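Local coordinates for N-methyltransferase (Streptoalloteichus sp. ATCC 53650, PDB 5BSZ), which probably transfers a methyl group from S-adenosylmethionine to the amino group of a deoxysugar destined for kedarcidin, at residues L52-G57 against F100-G105; D71-E76 against R106-V111. All coordinates share one frame; numbering follows the deposited sequence.

Contact 1 of 2, residues L52-G57 against F100-G105; sequences LDVACG and FDFDLG. With SAH (S-adenosyl-L-homocysteine), chain B.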
loop_
_atom_site.group_PDB
_atom_site.type_symbol
_atom_site.label_atom_id
_atom_site.label_comp_id
_atom_site.label_asym_id
_atom_site.label_seq_id
_atom_site.Cartn_x
_atom_site.Cartn_y
_atom_site.Cartn_z
ATOM N N LEU A 52 -22.003 -18.330 29.459
ATOM C CA LEU A 52 -21.930 -17.667 28.166
ATOM C C LEU A 52 -20.722 -16.713 28.034
ATOM O O LEU A 52 -20.506 -15.886 28.908
ATOM C CB LEU A 52 -23.211 -16.885 27.963
ATOM C CG LEU A 52 -23.214 -15.938 26.761
ATOM C CD1 LEU A 52 -23.344 -16.701 25.456
ATOM C CD2 LEU A 52 -24.238 -14.844 26.788
ATOM N N ASP A 53 -19.897 -16.923 27.008
ATOM C CA ASP A 53 -18.742 -16.062 26.702
ATOM C C ASP A 53 -19.071 -15.160 25.508
ATOM O O ASP A 53 -19.288 -15.601 24.363
ATOM C CB ASP A 53 -17.479 -16.893 26.487
ATOM C CG ASP A 53 -16.208 -16.044 26.273
ATOM O OD1 ASP A 53 -16.193 -14.889 26.768
ATOM O OD2 ASP A 53 -15.256 -16.559 25.624
ATOM N N VAL A 54 -19.140 -13.863 25.802
ATOM C CA VAL A 54 -19.576 -12.822 24.874
ATOM C C VAL A 54 -18.353 -12.177 24.198
ATOM O O VAL A 54 -17.439 -11.722 24.875
ATOM C CB VAL A 54 -20.404 -11.746 25.590
ATOM C CG1 VAL A 54 -20.809 -10.646 24.635
ATOM C CG2 VAL A 54 -21.620 -12.385 26.255
ATOM N N ALA A 55 -18.375 -12.173 22.859
ATOM C CA ALA A 55 -17.227 -11.851 21.991
ATOM C C ALA A 55 -16.106 -12.837 22.175
ATOM O O ALA A 55 -14.975 -12.451 22.428
ATOM C CB ALA A 55 -16.753 -10.401 22.150
ATOM N N CYS A 56 -16.455 -14.109 21.971
ATOM C CA CYS A 56 -15.623 -15.225 22.321
ATOM C C CYS A 56 -14.464 -15.493 21.316
ATOM O O CYS A 56 -13.622 -16.323 21.573
ATOM C CB CYS A 56 -16.510 -16.446 22.521
ATOM S SG CYS A 56 -17.310 -17.026 20.994
ATOM N N GLY A 57 -14.385 -14.801 20.198
ATOM C CA GLY A 57 -13.243 -15.017 19.253
ATOM C C GLY A 57 -13.224 -16.469 18.777
ATOM O O GLY A 57 -14.277 -17.026 18.440
ATOM N N PHE A 100 -23.787 -5.682 22.007
ATOM C CA PHE A 100 -24.448 -4.486 22.497
ATOM C C PHE A 100 -25.943 -4.626 22.667
ATOM O O PHE A 100 -26.539 -3.843 23.404
ATOM C CB PHE A 100 -24.123 -3.262 21.628
ATOM C CG PHE A 100 -22.672 -2.977 21.645
ATOM C CD1 PHE A 100 -22.056 -2.707 22.851
ATOM C CD2 PHE A 100 -21.915 -3.135 20.512
ATOM C CE1 PHE A 100 -20.702 -2.552 22.897
ATOM C CE2 PHE A 100 -20.545 -2.965 20.564
ATOM C CZ PHE A 100 -19.955 -2.672 21.751
ATOM N N ASP A 101 -26.539 -5.560 21.942
ATOM C CA ASP A 101 -27.971 -5.798 22.072
ATOM C C ASP A 101 -28.278 -7.169 21.451
ATOM O O ASP A 101 -28.263 -7.333 20.214
ATOM C CB ASP A 101 -28.718 -4.661 21.387
ATOM C CG ASP A 101 -30.234 -4.795 21.550
ATOM O OD1 ASP A 101 -30.950 -4.795 20.542
ATOM O OD2 ASP A 101 -30.652 -5.085 22.675
ATOM N N PHE A 102 -28.308 -8.185 22.300
ATOM C CA PHE A 102 -28.561 -9.559 21.869
ATOM C C PHE A 102 -29.526 -10.167 22.929
ATOM O O PHE A 102 -29.672 -9.655 24.050
ATOM C CB PHE A 102 -27.259 -10.381 21.744
ATOM C CG PHE A 102 -26.567 -10.654 23.052
ATOM C CD1 PHE A 102 -25.657 -9.758 23.593
ATOM C CD2 PHE A 102 -26.822 -11.832 23.755
ATOM C CE1 PHE A 102 -25.065 -9.985 24.825
ATOM C CE2 PHE A 102 -26.230 -12.067 24.975
ATOM C CZ PHE A 102 -25.337 -11.150 25.517
ATOM N N ASP A 103 -30.164 -11.262 22.558
ATOM C CA ASP A 103 -31.105 -11.969 23.453
ATOM C C ASP A 103 -31.189 -13.387 22.917
ATOM O O ASP A 103 -31.554 -13.622 21.780
ATOM C CB ASP A 103 -32.464 -11.271 23.417
ATOM C CG ASP A 103 -32.518 -10.109 24.379
ATOM O OD1 ASP A 103 -32.460 -10.368 25.605
ATOM O OD2 ASP A 103 -32.578 -8.939 23.915
ATOM N N LEU A 104 -30.794 -14.317 23.756
ATOM C CA LEU A 104 -30.662 -15.707 23.402
ATOM C C LEU A 104 -31.893 -16.487 23.953
ATOM O O LEU A 104 -31.962 -17.657 23.714
ATOM C CB LEU A 104 -29.416 -16.253 24.095
ATOM C CG LEU A 104 -28.104 -15.574 23.701
ATOM C CD1 LEU A 104 -26.936 -16.369 24.245
ATOM C CD2 LEU A 104 -27.941 -15.468 22.189
ATOM N N GLY A 105 -32.780 -15.871 24.734
ATOM C CA GLY A 105 -33.978 -16.554 25.239
ATOM C C GLY A 105 -33.702 -17.554 26.349
ATOM O O GLY A 105 -34.485 -18.453 26.533
HETATM N N SAH B . -12.745 -12.656 24.125
HETATM C CA SAH B . -11.854 -13.119 22.996
HETATM C CB SAH B . -11.890 -12.216 21.744
HETATM C CG SAH B . -10.770 -11.259 21.416
HETATM S SD SAH B . -10.886 -10.299 19.944
HETATM C C SAH B . -10.520 -13.365 23.634
HETATM O O SAH B . -10.230 -13.035 24.777
HETATM O OXT SAH B . -9.733 -14.052 23.056
HETATM C "C5'" SAH B . -12.364 -9.333 20.102
HETATM C "C4'" SAH B . -13.547 -10.091 19.469
HETATM O "O4'" SAH B . -14.772 -9.354 19.646
HETATM C "C3'" SAH B . -13.417 -10.252 17.958
HETATM O "O3'" SAH B . -13.485 -11.647 17.674
HETATM C "C2'" SAH B . -14.605 -9.557 17.312
HETATM O "O2'" SAH B . -15.136 -10.289 16.178
HETATM C "C1'" SAH B . -15.562 -9.463 18.472
HETATM N N9 SAH B . -16.512 -8.335 18.414
HETATM C C8 SAH B . -16.258 -7.049 18.029
HETATM N N7 SAH B . -17.390 -6.310 18.086
HETATM C C5 SAH B . -18.378 -7.156 18.479
HETATM C C6 SAH B . -19.812 -7.017 18.717
HETATM N N6 SAH B . -20.327 -5.789 18.525
HETATM N N1 SAH B . -20.479 -8.114 19.146
HETATM C C2 SAH B . -19.904 -9.312 19.287
HETATM N N3 SAH B . -18.591 -9.529 19.094
HETATM C C4 SAH B . -17.804 -8.499 18.701
#
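Leu52 CA and Leu104 CA lie 10.1 Å apart and Val54 CA and Phe100 CA 9.9 Å, a spacing that keeps strand 52-54 and the irregular loop 100-105 from pairing through their backbones. No hydrogen bond crosses between them, and the 144 Å² they bury is made by apolar side chains. Leu52 and Leu104 meet tip to tip, with Leu52 CD1 3.8 Å from Leu104 CD1. The other methyl of Leu52 is shared with the aromatic neighbour: Leu52 CD2 comes obliquely to the ring, 3.9 Å from Phe102 CE2. The ring stands up from the loop because CG of Phe102 sits between its backbone N and carbonyl carbon (chi1 68°), which brings the CE2-CZ corner to the strand. There it receives the Val54 branch that lies beside the backbone N, Val54 CG2 being 4.0 Å from Phe102 CZ and again oblique to the ring. His137 stacks on Phe102 and also accepts a hydrogen bond from Leu104 N through NE2, while Val54 packs on Met134 of helix 124-135. Beyond the strand the chain turns to the cofactor product. Ala55 O accepts a 2.8 Å hydrogen bond from SAH N, and a side chain on Gly57 would run into SAH CB. At the adenine end, Phe100 CE2 approaches SAH N6 to 3.5 Å. The first strand of the Rossmann-like sheet, 50-54, running into the Gly-containing turn Ala55-Cys56-Gly57 beside S-adenosyl-L-homocysteine is the cofactor-binding signature of class I methyltransferases, with loop 100-105 packed on side chains of that strand.

Contact 2 of 2, residues D71-E76 against R106-V111; sequences DAAGVE and RVFDAV. With SAH (S-adenosyl-L-homocysteine), chain B.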
loop_
_atom_site.group_PDB
_atom_site.type_symbol
_atom_site.label_atom_id
_atom_site.label_comp_id
_atom_site.label_asym_id
_atom_site.label_seq_id
_atom_site.Cartn_x
_atom_site.Cartn_y
_atom_site.Cartn_z
ATOM N N ASP A 71 -22.556 -26.730 30.174
ATOM C CA ASP A 71 -23.695 -26.187 29.386
ATOM C C ASP A 71 -23.272 -24.736 29.015
ATOM O O ASP A 71 -23.539 -23.774 29.740
ATOM C CB ASP A 71 -24.972 -26.269 30.229
ATOM C CG ASP A 71 -26.163 -25.506 29.671
ATOM O OD1 ASP A 71 -26.242 -25.276 28.448
ATOM O OD2 ASP A 71 -27.052 -25.101 30.480
ATOM N N ALA A 72 -22.604 -24.608 27.871
ATOM C CA ALA A 72 -21.916 -23.346 27.525
ATOM C C ALA A 72 -22.380 -22.825 26.175
ATOM O O ALA A 72 -22.926 -23.585 25.334
ATOM C CB ALA A 72 -20.408 -23.571 27.498
ATOM N N ALA A 73 -22.114 -21.538 25.941
ATOM C CA ALA A 73 -22.382 -20.928 24.643
ATOM C C ALA A 73 -21.449 -19.753 24.409
ATOM O O ALA A 73 -20.842 -19.221 25.357
ATOM C CB ALA A 73 -23.820 -20.439 24.494
ATOM N N GLY A 74 -21.376 -19.364 23.142
ATOM C CA GLY A 74 -20.641 -18.135 22.775
ATOM C C GLY A 74 -21.491 -17.156 22.002
ATOM O O GLY A 74 -22.511 -17.538 21.401
ATOM N N VAL A 75 -21.056 -15.892 21.971
ATOM C CA VAL A 75 -21.633 -14.877 21.103
ATOM C C VAL A 75 -20.449 -14.262 20.372
ATOM O O VAL A 75 -19.416 -13.956 21.016
ATOM C CB VAL A 75 -22.377 -13.802 21.908
ATOM C CG1 VAL A 75 -22.510 -12.500 21.146
ATOM C CG2 VAL A 75 -23.761 -14.307 22.304
ATOM N N GLU A 76 -20.572 -14.150 19.050
ATOM C CA GLU A 76 -19.485 -13.559 18.216
ATOM C C GLU A 76 -20.133 -12.885 16.998
ATOM O O GLU A 76 -20.956 -13.513 16.323
ATOM C CB GLU A 76 -18.594 -14.703 17.773
ATOM C CG GLU A 76 -17.152 -14.494 17.392
ATOM C CD GLU A 76 -16.543 -13.129 17.569
ATOM O OE1 GLU A 76 -15.770 -12.954 18.509
ATOM O OE2 GLU A 76 -16.788 -12.289 16.684
ATOM N N ARG A 106 -32.567 -17.440 27.050
ATOM C CA ARG A 106 -32.218 -18.255 28.216
ATOM C C ARG A 106 -31.256 -17.483 29.084
ATOM O O ARG A 106 -30.685 -16.441 28.666
ATOM C CB ARG A 106 -31.560 -19.592 27.828
ATOM C CG ARG A 106 -30.187 -19.374 27.131
ATOM C CD ARG A 106 -29.382 -20.670 27.139
ATOM N NE ARG A 106 -29.032 -21.076 28.485
ATOM C CZ ARG A 106 -28.361 -22.170 28.770
ATOM N NH1 ARG A 106 -28.066 -23.030 27.809
ATOM N NH2 ARG A 106 -28.114 -22.439 30.045
ATOM N N VAL A 107 -31.062 -18.010 30.286
ATOM C CA VAL A 107 -30.056 -17.556 31.204
ATOM C C VAL A 107 -28.999 -18.624 31.423
ATOM O O VAL A 107 -29.134 -19.777 30.996
ATOM C CB VAL A 107 -30.675 -17.035 32.518
ATOM C CG1 VAL A 107 -31.665 -15.912 32.184
ATOM C CG2 VAL A 107 -31.360 -18.164 33.295
ATOM N N PHE A 108 -27.939 -18.190 32.098
ATOM C CA PHE A 108 -26.753 -18.971 32.358
ATOM C C PHE A 108 -26.334 -18.635 33.782
ATOM O O PHE A 108 -26.609 -17.537 34.230
ATOM C CB PHE A 108 -25.613 -18.566 31.418
ATOM C CG PHE A 108 -25.897 -18.791 29.970
ATOM C CD1 PHE A 108 -26.590 -17.854 29.248
ATOM C CD2 PHE A 108 -25.416 -19.890 29.317
ATOM C CE1 PHE A 108 -26.836 -18.025 27.897
ATOM C CE2 PHE A 108 -25.705 -20.095 27.987
ATOM C CZ PHE A 108 -26.400 -19.186 27.263
ATOM N N ASP A 109 -25.640 -19.545 34.478
ATOM C CA ASP A 109 -25.118 -19.241 35.813
ATOM C C ASP A 109 -24.062 -18.110 35.807
ATOM O O ASP A 109 -23.948 -17.368 36.760
ATOM C CB ASP A 109 -24.455 -20.477 36.415
ATOM C CG ASP A 109 -25.488 -21.620 36.654
ATOM O OD1 ASP A 109 -26.598 -21.237 37.005
ATOM O OD2 ASP A 109 -25.226 -22.811 36.393
ATOM N N ALA A 110 -23.307 -18.015 34.722
ATOM C CA ALA A 110 -22.257 -16.970 34.550
ATOM C C ALA A 110 -22.227 -16.425 33.119
ATOM O O ALA A 110 -22.484 -17.148 32.132
ATOM C CB ALA A 110 -20.904 -17.563 34.847
ATOM N N VAL A 111 -21.907 -15.141 33.010
ATOM C CA VAL A 111 -21.642 -14.512 31.702
ATOM C C VAL A 111 -20.259 -13.818 31.793
ATOM O O VAL A 111 -19.955 -13.061 32.747
ATOM C CB VAL A 111 -22.762 -13.527 31.317
ATOM C CG1 VAL A 111 -22.461 -12.782 30.016
ATOM C CG2 VAL A 111 -24.136 -14.211 31.158
HETATM N N SAH B . -12.745 -12.656 24.125
HETATM C CA SAH B . -11.854 -13.119 22.996
HETATM C CB SAH B . -11.890 -12.216 21.744
HETATM C CG SAH B . -10.770 -11.259 21.416
HETATM S SD SAH B . -10.886 -10.299 19.944
HETATM C C SAH B . -10.520 -13.365 23.634
HETATM O O SAH B . -10.230 -13.035 24.777
HETATM O OXT SAH B . -9.733 -14.052 23.056
HETATM C "C5'" SAH B . -12.364 -9.333 20.102
HETATM C "C4'" SAH B . -13.547 -10.091 19.469
HETATM O "O4'" SAH B . -14.772 -9.354 19.646
HETATM C "C3'" SAH B . -13.417 -10.252 17.958
HETATM O "O3'" SAH B . -13.485 -11.647 17.674
HETATM C "C2'" SAH B . -14.605 -9.557 17.312
HETATM O "O2'" SAH B . -15.136 -10.289 16.178
HETATM C "C1'" SAH B . -15.562 -9.463 18.472
HETATM N N9 SAH B . -16.512 -8.335 18.414
HETATM C C8 SAH B . -16.258 -7.049 18.029
HETATM N N7 SAH B . -17.390 -6.310 18.086
HETATM C C5 SAH B . -18.378 -7.156 18.479
HETATM C C6 SAH B . -19.812 -7.017 18.717
HETATM N N6 SAH B . -20.327 -5.789 18.525
HETATM N N1 SAH B . -20.479 -8.114 19.146
HETATM C C2 SAH B . -19.904 -9.312 19.287
HETATM N N3 SAH B . -18.591 -9.529 19.094
HETATM C C4 SAH B . -17.804 -8.499 18.701
#
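Asp71 and Arg106 form the polar half of this contact, an end-on, two-pronged salt bridge. Arg106 NH1 donates to Asp71 OD1 at 3.0 Å, nearly straight at 169° and on the syn side of the oxygen. Arg106 NH2 reaches Asp71 OD2 at 2.9 Å, but from above the carboxylate plane, as the two flat groups are turned 34° apart. The guanidinium is fixed from a second edge as well: Arg106 NE and NH2 both donate to Val107 O, the NE bond being 2.8 Å long. A bend at chi3 (-65°) folds the arginine back so that one group can serve both acceptors. Four N-H bonds in its own plane thus restrain its rotation.

Its flat face is covered too: Phe108 CE2 lies 3.4 Å above the guanidinium plane of Arg106, over its centre. The apolar part is Ala73 CB, 4.0 Å from Phe108 CE2 and oblique to the ring, which Ser50 and Leu52 also touch. With an alanine in place of Arg106, the Asp71 carboxylate would probably lose its cationic mate, Val107 O two of its donors, and the Phe108 ring the guanidinium lying over its face.

The Asp71-Arg106 pair and Phe108 join the 106-109 loop to the sheet at the other end of the strand from Glu76. There SAH O3' donates to Glu76 OE1 at 2.8 Å and SAH O2' to Glu76 OE2 at 2.6 Å. An acidic residue near the carboxyl end of the second strand of the Rossmann-like sheet, gripping both ribose hydroxyls, is a hallmark of the class I methyltransferase fold.

In the fold
The centres of contacts 1 and 2 are about 7 Å apart, and along the chain their segments alternate in the order 52-57, 71-76, 100-105, 106-111. Both reach the same mixed seven-stranded sheet, in which strand 50-54 lies between its parallel neighbours 71-76 and 110-113. Two probable hydrogen bonds tie them directly: Leu52 N to Ala110 O at 3.0 Å, within the sheet, and Gly57 N to Glu76 OE1 at 2.9 Å, at the ligand. The loop between strands 94-96 and 110-113 packs first on 52-57 and then on 71-76 before its chain enters strand 110-113, and segments of both contacts line the S-adenosyl-L-homocysteine pocket of this Rossmann-like methyltransferase domain.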